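PDB 6N1F: oxidoreductase, 2OG-Fe(II) oxygenase family from Burkholderia pseudomallei, which binds an iron ion and probably acts as an oxidoreductase of the iron- and 2-oxoglutarate-dependent oxygenase family. Local coordinates for residues His60-Ile65 / Ile170-Ala175; Glu180-Pro185 / Pro190-Pro195. All coordinates share one frame; numbering follows the deposited sequence.

Contact 1: residues His60-Ile65 / Ile170-Ala175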
ATOM      1  N   HIS A  60     -16.644  -6.665   5.596  1.00 23.25           N
ATOM      2  CA  HIS A  60     -16.824  -6.363   7.010  1.00 24.84           C
ATOM      3  C   HIS A  60     -15.486  -6.118   7.700  1.00 24.68           C
ATOM      4  O   HIS A  60     -15.437  -5.374   8.677  1.00 27.15           O
ATOM      5  CB  HIS A  60     -17.622  -7.470   7.709  1.00 31.15           C
ATOM      6  CG  HIS A  60     -16.862  -8.741   7.896  1.00 31.27           C
ATOM      7  ND1 HIS A  60     -16.874  -9.755   6.963  1.00 31.38           N
ATOM      8  CD2 HIS A  60     -16.079  -9.170   8.916  1.00 31.94           C
ATOM      9  CE1 HIS A  60     -16.124 -10.756   7.397  1.00 35.15           C
ATOM     10  NE2 HIS A  60     -15.635 -10.428   8.580  1.00 35.61           N
ATOM     11  N   GLU A  61     -14.400  -6.704   7.190  1.00 23.29           N
ATOM     12  CA  GLU A  61     -13.074  -6.452   7.746  1.00 27.35           C
ATOM     13  C   GLU A  61     -12.593  -5.048   7.409  1.00 30.25           C
ATOM     14  O   GLU A  61     -11.985  -4.371   8.248  1.00 27.56           O
ATOM     15  CB  GLU A  61     -12.081  -7.485   7.217  1.00 22.18           C
ATOM     16  CG  GLU A  61     -12.429  -8.936   7.579  1.00 30.28           C
ATOM     17  CD  GLU A  61     -11.437  -9.933   7.001  1.00 30.20           C
ATOM     18  OE1 GLU A  61     -11.158  -9.858   5.786  1.00 30.52           O
ATOM     19  OE2 GLU A  61     -10.911 -10.775   7.762  1.00 28.44           O
ATOM     20  N   LEU A  62     -12.834  -4.600   6.177  1.00 21.86           N
ATOM     21  CA  LEU A  62     -12.486  -3.227   5.833  1.00 26.80           C
ATOM     22  C   LEU A  62     -13.318  -2.248   6.639  1.00 28.02           C
ATOM     23  O   LEU A  62     -12.808  -1.212   7.072  1.00 28.92           O
ATOM     24  CB  LEU A  62     -12.665  -2.980   4.337  1.00 24.79           C
ATOM     25  CG  LEU A  62     -11.600  -3.707   3.514  1.00 30.52           C
ATOM     26  CD1 LEU A  62     -11.609  -3.241   2.075  1.00 22.98           C
ATOM     27  CD2 LEU A  62     -10.211  -3.538   4.133  1.00 22.79           C
ATOM     28  N   ALA A  63     -14.599  -2.556   6.841  1.00 24.53           N
ATOM     29  CA  ALA A  63     -15.430  -1.746   7.727  1.00 26.69           C
ATOM     30  C   ALA A  63     -14.807  -1.622   9.117  1.00 29.59           C
ATOM     31  O   ALA A  63     -14.760  -0.527   9.685  1.00 33.68           O
ATOM     32  CB  ALA A  63     -16.834  -2.344   7.815  1.00 34.20           C
ATOM     33  N   ARG A  64     -14.302  -2.723   9.668  1.00 27.80           N
ATOM     34  CA  ARG A  64     -13.660  -2.658  10.974  1.00 36.14           C
ATOM     35  C   ARG A  64     -12.419  -1.774  10.930  1.00 34.77           C
ATOM     36  O   ARG A  64     -12.246  -0.878  11.767  1.00 31.01           O
ATOM     37  CB  ARG A  64     -13.304  -4.062  11.457  1.00 29.15           C
ATOM     38  CG  ARG A  64     -12.853  -4.112  12.908  1.00 36.65           C
ATOM     39  CD  ARG A  64     -12.451  -5.528  13.310  1.00 41.09           C
ATOM     40  NE  ARG A  64     -12.093  -5.626  14.726  1.00 44.88           N
ATOM     41  CZ  ARG A  64     -11.304  -6.573  15.231  1.00 51.66           C
ATOM     42  NH1 ARG A  64     -10.785  -7.499  14.433  1.00 55.69           N
ATOM     43  NH2 ARG A  64     -11.022  -6.589  16.529  1.00 51.27           N
ATOM     44  N   ILE A  65     -11.536  -2.023   9.962  1.00 32.64           N
ATOM     45  CA  ILE A  65     -10.324  -1.216   9.823  1.00 31.98           C
ATOM     46  C   ILE A  65     -10.675   0.261   9.759  1.00 28.18           C
ATOM     47  O   ILE A  65     -10.031   1.098  10.406  1.00 29.62           O
ATOM     48  CB  ILE A  65      -9.527  -1.656   8.582  1.00 33.04           C
ATOM     49  CG1 ILE A  65      -8.963  -3.062   8.780  1.00 33.12           C
ATOM     50  CG2 ILE A  65      -8.431  -0.625   8.251  1.00 24.89           C
ATOM     51  CD1 ILE A  65      -8.421  -3.653   7.501  1.00 35.19           C
ATOM     52  N   ILE A 170      -4.525  -0.543   0.452  1.00 17.28           N
ATOM     53  CA  ILE A 170      -5.944  -0.851   0.544  1.00 20.89           C
ATOM     54  C   ILE A 170      -6.704   0.449   0.393  1.00 26.30           C
ATOM     55  O   ILE A 170      -6.441   1.405   1.131  1.00 27.09           O
ATOM     56  CB  ILE A 170      -6.287  -1.503   1.885  1.00 23.37           C
ATOM     57  CG1 ILE A 170      -5.350  -2.674   2.148  1.00 23.52           C
ATOM     58  CG2 ILE A 170      -7.753  -1.939   1.921  1.00 21.30           C
ATOM     59  CD1 ILE A 170      -5.643  -3.345   3.465  1.00 25.11           C
ATOM     60  N   GLN A 171      -7.654   0.495  -0.537  1.00 27.69           N
ATOM     61  CA  GLN A 171      -8.378   1.735  -0.803  1.00 28.78           C
ATOM     62  C   GLN A 171      -9.595   1.790   0.101  1.00 21.44           C
ATOM     63  O   GLN A 171     -10.501   0.957  -0.009  1.00 22.28           O
ATOM     64  CB  GLN A 171      -8.798   1.866  -2.267  1.00 31.46           C
ATOM     65  CG  GLN A 171      -9.444   3.222  -2.614  1.00 33.40           C
ATOM     66  CD  GLN A 171      -8.525   4.414  -2.340  1.00 36.15           C
ATOM     67  OE1 GLN A 171      -8.981   5.491  -1.942  1.00 38.88           O
ATOM     68  NE2 GLN A 171      -7.231   4.219  -2.545  1.00 20.85           N
ATOM     69  N   LEU A 172      -9.604   2.769   0.990  1.00 23.04           N
ATOM     70  CA  LEU A 172     -10.710   2.999   1.888  1.00 23.61           C
ATOM     71  C   LEU A 172     -11.532   4.196   1.477  1.00 25.78           C
ATOM     72  O   LEU A 172     -12.501   4.541   2.170  1.00 35.34           O
ATOM     73  CB  LEU A 172     -10.191   3.193   3.316  1.00 35.18           C
ATOM     74  CG  LEU A 172      -9.484   1.980   3.927  1.00 39.43           C
ATOM     75  CD1 LEU A 172      -8.935   2.312   5.311  1.00 38.06           C
ATOM     76  CD2 LEU A 172     -10.424   0.775   3.983  1.00 41.58           C
ATOM     77  N   GLY A 173     -11.178   4.838   0.379  1.00 31.06           N
ATOM     78  CA  GLY A 173     -11.876   6.042  -0.029  1.00 43.22           C
ATOM     79  C   GLY A 173     -13.172   5.700  -0.724  1.00 55.14           C
ATOM     80  O   GLY A 173     -13.167   4.990  -1.735  1.00 46.01           O
ATOM     81  N   ARG A 174     -14.286   6.203  -0.185  1.00 75.91           N
ATOM     82  CA  ARG A 174     -15.599   5.818  -0.694  1.00 84.73           C
ATOM     83  C   ARG A 174     -15.817   6.297  -2.124  1.00 85.54           C
ATOM     84  O   ARG A 174     -16.335   5.548  -2.961  1.00 95.00           O
ATOM     85  CB  ARG A 174     -16.694   6.360   0.223  1.00 88.92           C
ATOM     86  N   ALA A 175     -15.433   7.536  -2.428  1.00 65.50           N
ATOM     87  CA  ALA A 175     -15.692   8.095  -3.750  1.00 53.92           C
ATOM     88  C   ALA A 175     -14.808   9.307  -3.957  1.00 53.51           C
ATOM     89  O   ALA A 175     -14.830  10.231  -3.139  1.00 60.48           O
ATOM     90  CB  ALA A 175     -17.164   8.488  -3.909  1.00 53.66           C
TER
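L62 reaches from its helix with both methyls toward CG2 of I170, overlapping the branch of that side chain. The nearer of the two, CD2, comes to 3.7 Å from I170 CG2, while L62 CD1 is 4.1 Å from the same methyl, so CG2 faces the fork of the leucine. The two side chains meet at a slant. In I170 the CG2 branch, anti to the backbone N, is the one that makes the contact, with CG1 beside that N (chi1 -51°). L62 CD2 also borders the second leucine, 4.3 Å from L172 CD2, so one methyl touches both I170 and L172.

One turn further along, I65 adds the third touch. Its CG2 lies 4.2 Å from L172 CD1, and the two side chains run almost perpendicular to each other. L172 therefore divides its fork, CD2 toward L62 and CD1 toward I65. The two backbones stay apart: the nearest CA atoms, those of L62 and L172, are 7.6 Å apart. All four residues are buried, and their meeting is purely apolar.

This is packing of a helix against the face of the large antiparallel sheet of the double-stranded beta-helix core, away from the iron site. Q171, between the two inward residues, turns to the other face of the sheet. F57 covers both L62 and I170, Y197 adds to the cover over L62, and L222 of strand 218-227 touches both I65 and I170. L116 of helix 109-117 packs on I65 and E61, and E61 forms a salt bridge with R122 of helix 120-130.

Contact 2: residues Glu180-Pro185 / Pro190-Pro195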
ATOM      1  N   GLU A 180      -5.043   8.644  -9.371  1.00 28.45           N
ATOM      2  CA  GLU A 180      -4.543   7.380  -9.887  1.00 26.86           C
ATOM      3  C   GLU A 180      -3.166   7.053  -9.315  1.00 26.09           C
ATOM      4  O   GLU A 180      -2.311   7.922  -9.126  1.00 24.99           O
ATOM      5  CB  GLU A 180      -4.486   7.392 -11.408  1.00 28.76           C
ATOM      6  CG  GLU A 180      -5.839   7.559 -12.093  1.00 31.51           C
ATOM      7  CD  GLU A 180      -6.200   9.011 -12.289  1.00 43.39           C
ATOM      8  OE1 GLU A 180      -5.461   9.866 -11.750  1.00 42.02           O
ATOM      9  OE2 GLU A 180      -7.208   9.300 -12.984  1.00 44.57           O
ATOM     10  N   PHE A 181      -2.967   5.780  -9.023  1.00 14.60           N
ATOM     11  CA  PHE A 181      -1.660   5.268  -8.661  1.00 18.07           C
ATOM     12  C   PHE A 181      -0.935   4.911  -9.957  1.00 24.53           C
ATOM     13  O   PHE A 181      -1.395   4.044 -10.706  1.00 23.14           O
ATOM     14  CB  PHE A 181      -1.830   4.061  -7.737  1.00 15.49           C
ATOM     15  CG  PHE A 181      -0.562   3.456  -7.324  1.00 21.61           C
ATOM     16  CD1 PHE A 181       0.189   4.033  -6.318  1.00 27.61           C
ATOM     17  CD2 PHE A 181      -0.088   2.317  -7.954  1.00 19.88           C
ATOM     18  CE1 PHE A 181       1.394   3.483  -5.949  1.00 26.66           C
ATOM     19  CE2 PHE A 181       1.106   1.757  -7.574  1.00 21.54           C
ATOM     20  CZ  PHE A 181       1.852   2.347  -6.575  1.00 27.44           C
ATOM     21  N   VAL A 182       0.173   5.602 -10.247  1.00 20.50           N
ATOM     22  CA  VAL A 182       0.889   5.432 -11.506  1.00 18.07           C
ATOM     23  C   VAL A 182       2.299   4.935 -11.232  1.00 25.38           C
ATOM     24  O   VAL A 182       3.053   5.575 -10.492  1.00 26.06           O
ATOM     25  CB  VAL A 182       0.934   6.736 -12.310  1.00 18.21           C
ATOM     26  CG1 VAL A 182       1.581   6.477 -13.646  1.00 25.00           C
ATOM     27  CG2 VAL A 182      -0.477   7.289 -12.479  1.00 16.91           C
ATOM     28  N   VAL A 183       2.664   3.823 -11.880  1.00 20.68           N
ATOM     29  CA  VAL A 183       3.999   3.238 -11.831  1.00 22.76           C
ATOM     30  C   VAL A 183       4.719   3.539 -13.134  1.00 30.11           C
ATOM     31  O   VAL A 183       4.136   3.416 -14.221  1.00 26.27           O
ATOM     32  CB  VAL A 183       3.930   1.714 -11.607  1.00 28.73           C
ATOM     33  CG1 VAL A 183       5.326   1.129 -11.471  1.00 31.17           C
ATOM     34  CG2 VAL A 183       3.068   1.383 -10.412  1.00 24.82           C
ATOM     35  N   HIS A 184       6.004   3.891 -13.027  1.00 28.56           N
ATOM     36  CA  HIS A 184       6.851   4.271 -14.156  1.00 30.41           C
ATOM     37  C   HIS A 184       8.052   3.335 -14.275  1.00 33.72           C
ATOM     38  O   HIS A 184       9.192   3.726 -13.985  1.00 38.42           O
ATOM     39  CB  HIS A 184       7.323   5.715 -14.007  1.00 30.10           C
ATOM     40  CG  HIS A 184       6.212   6.716 -14.050  1.00 28.06           C
ATOM     41  ND1 HIS A 184       5.968   7.499 -15.153  1.00 31.17           N
ATOM     42  CD2 HIS A 184       5.276   7.051 -13.135  1.00 28.45           C
ATOM     43  CE1 HIS A 184       4.932   8.281 -14.917  1.00 27.42           C
ATOM     44  NE2 HIS A 184       4.493   8.031 -13.699  1.00 26.17           N
ATOM     45  N   PRO A 185       7.840   2.104 -14.730  1.00 35.77           N
ATOM     46  CA  PRO A 185       8.975   1.196 -14.929  1.00 40.51           C
ATOM     47  C   PRO A 185       9.899   1.707 -16.024  1.00 43.43           C
ATOM     48  O   PRO A 185       9.451   2.272 -17.024  1.00 41.20           O
ATOM     49  CB  PRO A 185       8.310  -0.122 -15.330  1.00 42.27           C
ATOM     50  CG  PRO A 185       7.019   0.291 -15.934  1.00 43.75           C
ATOM     51  CD  PRO A 185       6.577   1.535 -15.226  1.00 35.16           C
ATOM     52  N   PRO A 190       3.978   4.224 -18.696  1.00 32.88           N
ATOM     53  CA  PRO A 190       3.435   4.221 -17.333  1.00 24.51           C
ATOM     54  C   PRO A 190       2.249   3.270 -17.217  1.00 33.95           C
ATOM     55  O   PRO A 190       1.458   3.119 -18.151  1.00 22.85           O
ATOM     56  CB  PRO A 190       3.002   5.677 -17.117  1.00 25.42           C
ATOM     57  CG  PRO A 190       3.719   6.470 -18.153  1.00 31.32           C
ATOM     58  CD  PRO A 190       3.941   5.557 -19.316  1.00 35.61           C
ATOM     59  N   ASN A 191       2.136   2.622 -16.051  1.00 27.07           N
ATOM     60  CA  ASN A 191       1.008   1.754 -15.705  1.00 23.35           C
ATOM     61  C   ASN A 191       0.071   2.490 -14.754  1.00 23.12           C
ATOM     62  O   ASN A 191       0.455   2.813 -13.624  1.00 22.84           O
ATOM     63  CB  ASN A 191       1.510   0.453 -15.066  1.00 22.20           C
ATOM     64  CG  ASN A 191       2.510  -0.267 -15.944  1.00 25.89           C
ATOM     65  OD1 ASN A 191       2.425  -0.201 -17.166  1.00 33.46           O
ATOM     66  ND2 ASN A 191       3.468  -0.943 -15.334  1.00 28.59           N
ATOM     67  N   VAL A 192      -1.161   2.728 -15.196  1.00 22.52           N
ATOM     68  CA  VAL A 192      -2.114   3.576 -14.486  1.00 23.18           C
ATOM     69  C   VAL A 192      -3.167   2.702 -13.821  1.00 24.01           C
ATOM     70  O   VAL A 192      -3.805   1.877 -14.488  1.00 23.11           O
ATOM     71  CB  VAL A 192      -2.782   4.583 -15.441  1.00 22.64           C
ATOM     72  CG1 VAL A 192      -3.799   5.442 -14.682  1.00 17.03           C
ATOM     73  CG2 VAL A 192      -1.744   5.443 -16.103  1.00 18.77           C
ATOM     74  N   PHE A 193      -3.385   2.918 -12.522  1.00 17.82           N
ATOM     75  CA  PHE A 193      -4.364   2.162 -11.748  1.00 22.44           C
ATOM     76  C   PHE A 193      -5.296   3.144 -11.066  1.00 16.42           C
ATOM     77  O   PHE A 193      -4.846   3.962 -10.259  1.00 20.71           O
ATOM     78  CB  PHE A 193      -3.693   1.270 -10.695  1.00 29.29           C
ATOM     79  CG  PHE A 193      -2.810   0.214 -11.277  1.00 27.34           C
ATOM     80  CD1 PHE A 193      -3.259  -1.086 -11.410  1.00 16.60           C
ATOM     81  CD2 PHE A 193      -1.525   0.526 -11.690  1.00 25.64           C
ATOM     82  CE1 PHE A 193      -2.432  -2.049 -11.956  1.00 18.04           C
ATOM     83  CE2 PHE A 193      -0.705  -0.418 -12.234  1.00 23.23           C
ATOM     84  CZ  PHE A 193      -1.160  -1.720 -12.371  1.00 22.64           C
ATOM     85  N   ALA A 194      -6.587   3.052 -11.388  1.00 14.16           N
ATOM     86  CA  ALA A 194      -7.642   3.814 -10.734  1.00 22.43           C
ATOM     87  C   ALA A 194      -8.300   2.932  -9.683  1.00 25.17           C
ATOM     88  O   ALA A 194      -8.965   1.957 -10.045  1.00 30.72           O
ATOM     89  CB  ALA A 194      -8.677   4.276 -11.756  1.00 22.81           C
ATOM     90  N   PRO A 195      -8.139   3.200  -8.411  1.00 27.93           N
ATOM     91  CA  PRO A 195      -8.619   2.243  -7.413  1.00 32.11           C
ATOM     92  C   PRO A 195      -9.981   2.645  -6.899  1.00 36.24           C
ATOM     93  O   PRO A 195     -10.301   3.834  -6.841  1.00 37.52           O
ATOM     94  CB  PRO A 195      -7.551   2.326  -6.318  1.00 36.45           C
ATOM     95  CG  PRO A 195      -7.162   3.780  -6.349  1.00 42.33           C
ATOM     96  CD  PRO A 195      -7.345   4.271  -7.788  1.00 36.51           C
TER
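The carbonyl oxygen of V183 accepts the shortest bond between the strands, 2.8 Å from N191 N, with the donor in the carbonyl plane and 165° at the hydrogen. It also receives a CA-H...O contact from P190 CA. The motif is an antiparallel beta hairpin, strands 181-184 and 191-193, within the double-stranded beta-helix fold. V183 and N191 form one hydrogen-bonded pair, completed by V183 N to N191 O; F181 and F193 form the other, with more bent bonds. V182 and V192 make the non-hydrogen-bonded pair between them.

F181, V183, N191 and F193 share one face. The phenylalanines differ in their first torsion: F181 sends its ring anti to its backbone N, whereas F193 has CG beside the N and lays its ring edge, in plane, against F181 O, CD2 at 3.7 Å. The rings meet each other at CD2, 4.4 Å apart. F181 then meets H209, an iron ligand, with the ring planes about 40° apart, and the F181 side chain lies about 6 Å from the iron; F193 stacks on F29.

V182 and V192 point to the other face, where V192 CG1 lies 3.9 Å from E180 CB. V182 CG1 runs alongside P190 CB at 3.8 Å. At the turn end, the H184 ring, whose NE2 is hydrogen-bonded to E210 OE2, takes P190 over one face in a CH-pi contact: CB stands 4.2 Å from the ring centroid, 25° off the normal.

Overall arrangement
From the N terminus, the chain passes through helix 59-70, then runs through further helices and strands before strand 166-171 returns to it: contact 1 closes this loop of 104 residues. Contact 2 opens only afterwards and spans a turn of four residues, so the two follow in series, neither nested nor crossed. Contact 1 ties the helical layer to the large antiparallel sheet; contact 2 builds the middle of the four-stranded mixed sheet, between strands 27-29 and 208-211, the latter holding the iron ligand H209. Their centres are 21 Å apart, yet their edges touch, with Q171 NE2 packed 3.8 Å from P195 CG.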